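Local coordinates for protein LEOA (Escherichia coli, PDB 4AUR) that is a bacterial dynamin that probably hydrolyses GTP, with a GTPase domain joined to a long helical stalk, at residues L293-M307 with L542-L556. Sequence-based numbering, arbitrary orientation.
Sequences LDELNTFVEKNDEDM and LAEKSQAIRDNRQKL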
loop_
_atom_site.group_PDB
_atom_site.type_symbol
_atom_site.label_atom_id
_atom_site.label_comp_id
_atom_site.label_asym_id
_atom_site.label_seq_id
_atom_site.Cartn_x
_atom_site.Cartn_y
_atom_site.Cartn_z
ATOM N N LEU A 293 2.505 -3.851 1.957
ATOM C CA LEU A 293 3.248 -2.922 2.810
ATOM C C LEU A 293 2.466 -1.594 2.891
ATOM O O LEU A 293 2.538 -0.881 3.888
ATOM C CB LEU A 293 4.664 -2.679 2.285
ATOM C CG LEU A 293 5.573 -1.775 3.132
ATOM C CD1 LEU A 293 5.542 -2.201 4.597
ATOM C CD2 LEU A 293 7.023 -1.668 2.665
ATOM N N ASP A 294 1.708 -1.247 1.854
ATOM C CA ASP A 294 0.992 0.015 1.908
ATOM C C ASP A 294 -0.110 -0.096 2.934
ATOM O O ASP A 294 -0.356 0.835 3.703
ATOM C CB ASP A 294 0.414 0.398 0.569
ATOM C CG ASP A 294 -0.020 1.828 0.535
ATOM O OD1 ASP A 294 0.752 2.723 0.941
ATOM O OD2 ASP A 294 -1.146 2.068 0.102
ATOM N N GLU A 295 -0.742 -1.267 2.960
ATOM C CA GLU A 295 -1.729 -1.570 3.962
ATOM C C GLU A 295 -1.054 -1.479 5.308
ATOM O O GLU A 295 -1.495 -0.731 6.145
ATOM C CB GLU A 295 -2.317 -2.944 3.744
ATOM C CG GLU A 295 -3.354 -3.012 2.635
ATOM C CD GLU A 295 -3.604 -4.446 2.191
ATOM O OE1 GLU A 295 -2.954 -5.337 2.770
ATOM O OE2 GLU A 295 -4.422 -4.697 1.261
ATOM N N LEU A 296 0.042 -2.204 5.509
ATOM C CA LEU A 296 0.697 -2.204 6.831
ATOM C C LEU A 296 1.100 -0.807 7.276
ATOM O O LEU A 296 0.942 -0.491 8.442
ATOM C CB LEU A 296 1.920 -3.111 6.878
ATOM C CG LEU A 296 2.674 -3.136 8.190
ATOM C CD1 LEU A 296 1.741 -3.574 9.293
ATOM C CD2 LEU A 296 3.857 -4.055 8.162
ATOM N N ASN A 297 1.600 0.020 6.370
ATOM C CA ASN A 297 2.005 1.373 6.727
ATOM C C ASN A 297 0.813 2.169 7.225
ATOM O O ASN A 297 0.928 2.899 8.182
ATOM C CB ASN A 297 2.660 2.140 5.530
ATOM C CG ASN A 297 3.989 1.535 5.038
ATOM O OD1 ASN A 297 4.364 1.748 3.891
ATOM N ND2 ASN A 297 4.700 0.795 5.880
ATOM N N THR A 298 -0.317 2.039 6.535
ATOM C CA THR A 298 -1.535 2.724 6.903
ATOM C C THR A 298 -1.907 2.363 8.323
ATOM O O THR A 298 -2.366 3.204 9.079
ATOM C CB THR A 298 -2.729 2.326 6.016
ATOM O OG1 THR A 298 -2.459 2.616 4.650
ATOM C CG2 THR A 298 -3.976 3.096 6.414
ATOM N N PHE A 299 -1.716 1.108 8.691
ATOM C CA PHE A 299 -2.133 0.668 10.002
ATOM C C PHE A 299 -1.185 1.190 11.036
ATOM O O PHE A 299 -1.606 1.641 12.058
ATOM C CB PHE A 299 -2.207 -0.857 10.149
ATOM C CG PHE A 299 -2.244 -1.277 11.583
ATOM C CD1 PHE A 299 -3.345 -0.963 12.365
ATOM C CD2 PHE A 299 -1.164 -1.852 12.182
ATOM C CE1 PHE A 299 -3.384 -1.272 13.709
ATOM C CE2 PHE A 299 -1.184 -2.147 13.523
ATOM C CZ PHE A 299 -2.297 -1.864 14.290
ATOM N N VAL A 300 0.103 1.093 10.770
ATOM C CA VAL A 300 1.107 1.455 11.749
ATOM C C VAL A 300 1.159 2.945 11.909
ATOM O O VAL A 300 1.419 3.417 12.994
ATOM C CB VAL A 300 2.498 0.982 11.341
ATOM C CG1 VAL A 300 3.548 1.443 12.348
ATOM C CG2 VAL A 300 2.518 -0.527 11.176
ATOM N N GLU A 301 0.927 3.690 10.838
ATOM C CA GLU A 301 0.901 5.138 10.943
ATOM C C GLU A 301 -0.296 5.547 11.814
ATOM O O GLU A 301 -0.120 6.139 12.864
ATOM C CB GLU A 301 0.880 5.777 9.551
ATOM C CG GLU A 301 0.135 7.104 9.412
ATOM C CD GLU A 301 -0.774 7.112 8.174
ATOM O OE1 GLU A 301 -1.890 6.496 8.219
ATOM O OE2 GLU A 301 -0.353 7.711 7.152
ATOM N N LYS A 302 -1.501 5.190 11.391
ATOM C CA LYS A 302 -2.701 5.439 12.177
ATOM C C LYS A 302 -2.568 5.061 13.643
ATOM O O LYS A 302 -3.014 5.781 14.492
ATOM C CB LYS A 302 -3.867 4.662 11.585
ATOM C CG LYS A 302 -5.036 4.474 12.536
ATOM C CD LYS A 302 -6.356 4.235 11.814
ATOM C CE LYS A 302 -7.463 3.786 12.785
ATOM N NZ LYS A 302 -7.623 4.586 14.047
ATOM N N ASN A 303 -1.995 3.902 13.934
ATOM C CA ASN A 303 -1.869 3.443 15.310
ATOM C C ASN A 303 -0.905 4.271 16.083
ATOM O O ASN A 303 -1.097 4.465 17.252
ATOM C CB ASN A 303 -1.416 1.982 15.396
ATOM C CG ASN A 303 -1.534 1.408 16.813
ATOM O OD1 ASN A 303 -0.540 1.056 17.442
ATOM N ND2 ASN A 303 -2.765 1.311 17.317
ATOM N N ASP A 304 0.142 4.740 15.426
ATOM C CA ASP A 304 1.155 5.551 16.067
ATOM C C ASP A 304 0.570 6.937 16.344
ATOM O O ASP A 304 0.862 7.542 17.359
ATOM C CB ASP A 304 2.385 5.635 15.156
ATOM C CG ASP A 304 3.654 6.086 15.889
ATOM O OD1 ASP A 304 3.623 6.233 17.130
ATOM O OD2 ASP A 304 4.697 6.287 15.215
ATOM N N GLU A 305 -0.291 7.412 15.455
ATOM C CA GLU A 305 -0.861 8.739 15.572
ATOM C C GLU A 305 -1.959 8.768 16.634
ATOM O O GLU A 305 -2.060 9.735 17.395
ATOM C CB GLU A 305 -1.373 9.208 14.209
ATOM C CG GLU A 305 -0.235 9.454 13.215
ATOM C CD GLU A 305 -0.675 9.562 11.746
ATOM O OE1 GLU A 305 -1.860 9.265 11.436
ATOM O OE2 GLU A 305 0.183 9.938 10.891
ATOM N N ASP A 306 -2.776 7.718 16.681
ATOM C CA ASP A 306 -3.726 7.506 17.773
ATOM C C ASP A 306 -3.043 7.590 19.130
ATOM O O ASP A 306 -3.570 8.201 20.042
ATOM C CB ASP A 306 -4.376 6.127 17.700
ATOM C CG ASP A 306 -5.519 6.036 16.696
ATOM O OD1 ASP A 306 -5.875 7.034 16.034
ATOM O OD2 ASP A 306 -6.088 4.926 16.577
HETATM N N MSE A 307 -1.884 6.959 19.295
HETATM C CA MSE A 307 -1.252 6.930 20.630
HETATM C C MSE A 307 -1.012 8.340 21.094
HETATM O O MSE A 307 -1.277 8.660 22.242
HETATM C CB MSE A 307 0.071 6.164 20.706
HETATM C CG MSE A 307 -0.013 4.716 20.236
HETATM SE SE MSE A 307 -1.094 3.626 21.466
HETATM C CE MSE A 307 -2.398 2.965 20.143
ATOM N N LEU A 542 -0.489 -0.359 25.681
ATOM C CA LEU A 542 -0.703 -0.548 24.262
ATOM C C LEU A 542 0.437 0.029 23.404
ATOM O O LEU A 542 0.718 -0.476 22.316
ATOM C CB LEU A 542 -2.021 0.083 23.855
ATOM C CG LEU A 542 -2.512 -0.375 22.504
ATOM C CD1 LEU A 542 -2.754 -1.870 22.519
ATOM C CD2 LEU A 542 -3.798 0.334 22.170
ATOM N N ALA A 543 1.078 1.087 23.889
ATOM C CA ALA A 543 2.165 1.711 23.157
ATOM C C ALA A 543 3.328 0.749 23.076
ATOM O O ALA A 543 3.914 0.576 22.021
ATOM C CB ALA A 543 2.602 3.005 23.837
ATOM N N GLU A 544 3.640 0.121 24.198
ATOM C CA GLU A 544 4.775 -0.789 24.301
ATOM C C GLU A 544 4.621 -2.024 23.425
ATOM O O GLU A 544 5.574 -2.482 22.852
ATOM C CB GLU A 544 4.959 -1.238 25.757
ATOM C CG GLU A 544 5.380 -0.118 26.710
ATOM C CD GLU A 544 5.491 -0.577 28.168
ATOM O OE1 GLU A 544 4.711 -1.473 28.598
ATOM O OE2 GLU A 544 6.353 -0.023 28.894
ATOM N N LYS A 545 3.405 -2.551 23.344
ATOM C CA LYS A 545 3.099 -3.748 22.560
ATOM C C LYS A 545 3.120 -3.480 21.067
ATOM O O LYS A 545 3.027 -4.393 20.250
ATOM C CB LYS A 545 1.714 -4.265 22.930
ATOM C CG LYS A 545 1.545 -4.669 24.384
ATOM C CD LYS A 545 0.213 -5.385 24.591
ATOM C CE LYS A 545 0.180 -6.116 25.929
ATOM N NZ LYS A 545 0.422 -5.190 27.076
ATOM N N SER A 546 3.246 -2.210 20.713
ATOM C CA SER A 546 3.255 -1.809 19.326
ATOM C C SER A 546 4.647 -1.808 18.708
ATOM O O SER A 546 4.792 -1.526 17.540
ATOM C CB SER A 546 2.593 -0.445 19.206
ATOM O OG SER A 546 1.251 -0.524 19.702
ATOM N N GLN A 547 5.673 -2.164 19.467
ATOM C CA GLN A 547 7.011 -2.024 18.959
ATOM C C GLN A 547 7.317 -3.042 17.907
ATOM O O GLN A 547 7.992 -2.745 16.945
ATOM C CB GLN A 547 8.053 -2.149 20.062
ATOM C CG GLN A 547 9.370 -1.484 19.675
ATOM C CD GLN A 547 9.222 0.026 19.516
ATOM O OE1 GLN A 547 9.716 0.609 18.556
ATOM N NE2 GLN A 547 8.525 0.661 20.460
ATOM N N ALA A 548 6.858 -4.263 18.094
ATOM C CA ALA A 548 7.332 -5.334 17.246
ATOM C C ALA A 548 6.997 -5.081 15.770
ATOM O O ALA A 548 7.794 -5.452 14.880
ATOM C CB ALA A 548 6.787 -6.669 17.712
ATOM N N ILE A 549 5.842 -4.465 15.491
ATOM C CA ILE A 549 5.518 -4.147 14.094
ATOM C C ILE A 549 6.315 -2.970 13.612
ATOM O O ILE A 549 6.703 -2.937 12.453
ATOM C CB ILE A 549 4.040 -3.793 13.765
ATOM C CG1 ILE A 549 3.260 -3.404 14.999
ATOM C CG2 ILE A 549 3.361 -4.898 12.970
ATOM C CD1 ILE A 549 1.991 -2.662 14.666
ATOM N N ARG A 550 6.503 -1.983 14.474
ATOM C CA ARG A 550 7.286 -0.829 14.111
ATOM C C ARG A 550 8.675 -1.262 13.683
ATOM O O ARG A 550 9.152 -0.794 12.655
ATOM C CB ARG A 550 7.364 0.155 15.241
ATOM C CG ARG A 550 6.062 0.860 15.533
ATOM C CD ARG A 550 6.286 1.747 16.751
ATOM N NE ARG A 550 5.069 2.230 17.403
ATOM C CZ ARG A 550 5.048 2.824 18.606
ATOM N NH1 ARG A 550 6.180 3.010 19.293
ATOM N NH2 ARG A 550 3.894 3.244 19.127
ATOM N N ASP A 551 9.302 -2.163 14.438
ATOM C CA ASP A 551 10.587 -2.729 14.048
ATOM C C ASP A 551 10.499 -3.313 12.641
ATOM O O ASP A 551 11.411 -3.139 11.820
ATOM C CB ASP A 551 11.038 -3.855 14.987
ATOM C CG ASP A 551 11.352 -3.375 16.418
ATOM O OD1 ASP A 551 11.258 -2.146 16.702
ATOM O OD2 ASP A 551 11.679 -4.246 17.275
ATOM N N ASN A 552 9.419 -4.023 12.367
ATOM C CA ASN A 552 9.270 -4.734 11.107
ATOM C C ASN A 552 8.945 -3.814 9.973
ATOM O O ASN A 552 9.452 -3.963 8.867
ATOM C CB ASN A 552 8.181 -5.813 11.209
ATOM C CG ASN A 552 8.732 -7.145 11.663
ATOM O OD1 ASN A 552 9.376 -7.850 10.896
ATOM N ND2 ASN A 552 8.507 -7.481 12.921
ATOM N N ARG A 553 8.078 -2.861 10.237
ATOM C CA ARG A 553 7.649 -1.970 9.194
ATOM C C ARG A 553 8.832 -1.159 8.697
ATOM O O ARG A 553 8.918 -0.840 7.519
ATOM C CB ARG A 553 6.576 -1.072 9.716
ATOM C CG ARG A 553 5.899 -0.245 8.672
ATOM C CD ARG A 553 5.692 1.151 9.214
ATOM N NE ARG A 553 6.930 1.919 9.157
ATOM C CZ ARG A 553 7.380 2.503 8.053
ATOM N NH1 ARG A 553 6.707 2.391 6.930
ATOM N NH2 ARG A 553 8.499 3.186 8.057
ATOM N N GLN A 554 9.752 -0.824 9.590
ATOM C CA GLN A 554 10.901 -0.051 9.192
ATOM C C GLN A 554 11.772 -0.836 8.256
ATOM O O GLN A 554 12.072 -0.334 7.181
ATOM C CB GLN A 554 11.727 0.394 10.376
ATOM C CG GLN A 554 11.275 1.706 10.956
ATOM C CD GLN A 554 11.532 2.910 10.084
ATOM O OE1 GLN A 554 10.877 3.924 10.246
ATOM N NE2 GLN A 554 12.500 2.822 9.186
ATOM N N LYS A 555 12.177 -2.049 8.665
ATOM C CA LYS A 555 13.036 -2.900 7.841
ATOM C C LYS A 555 12.369 -3.012 6.491
ATOM O O LYS A 555 12.964 -2.679 5.504
ATOM C CB LYS A 555 13.337 -4.277 8.475
ATOM C CG LYS A 555 12.389 -5.440 8.086
ATOM C CD LYS A 555 12.908 -6.854 8.487
ATOM C CE LYS A 555 11.922 -7.994 8.160
ATOM N NZ LYS A 555 12.597 -9.328 7.987
ATOM N N LEU A 556 11.105 -3.399 6.456
ATOM C CA LEU A 556 10.406 -3.570 5.192
ATOM C C LEU A 556 10.376 -2.317 4.319
ATOM O O LEU A 556 10.381 -2.429 3.105
ATOM C CB LEU A 556 8.975 -4.055 5.427
ATOM C CG LEU A 556 8.800 -5.448 6.013
ATOM C CD1 LEU A 556 7.339 -5.694 6.300
ATOM C CD2 LEU A 556 9.301 -6.524 5.091
#
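Arg-550 and Arg-553 reach Val-300 by different torsions. Arg-553 sets CG opposite its own N (chi1 -171°), and its chain then bends at chi2 and chi3. This brings CD against Val-300 CG1 at 3.8 Å. Arg-550 instead turns CG beside its N (chi1 -70°) and runs extended from CG to NE. Its CG lies 4.1 Å from Val-300 CG1, and its guanidinium continues to Asp-304. The carboxylate there stacks over one guanidinium face. Asp-304 OD1 is 3.6 Å from Arg-550 NH2, a long salt bridge in which no N-H points at the oxygen, so it rests on charge alone.

Ile-549 CD1 meets the edge of the Phe-299 ring, near its plane, and Val-300 CG2 touches the same methyl at 4.1 Å. Leu-433 and Ile-437 of helix 430-447 pack on Ile-549 and Phe-299 respectively, while Leu-407 of helix 368-408 also touches the ring. The contact thus lies inside a bundle of long helices, probably the stalk of the dynamin-like helical domain. Segments 293-307 and 547-556, of helices 275-343 and 547-567, run roughly antiparallel, at 137°.

Toward one end, Leu-296 uses one methyl on Ile-549 and the other on Leu-556. Leu-293 CD1 approaches Leu-556 CB at 4.0 Å.

At the other end a type I beta turn, Glu-544 to Gln-547, leads into helix 547-567. Ser-546, in this turn, hydrogen-bonds through OG to Leu-542 O (2.7 Å), and Asn-303 OD1 lies 3.3 Å from the same OG. The bent chain of selenomethionine Met-307 places CE 3.6 Å from Leu-542 CD2, and its SE lies beside Ala-543.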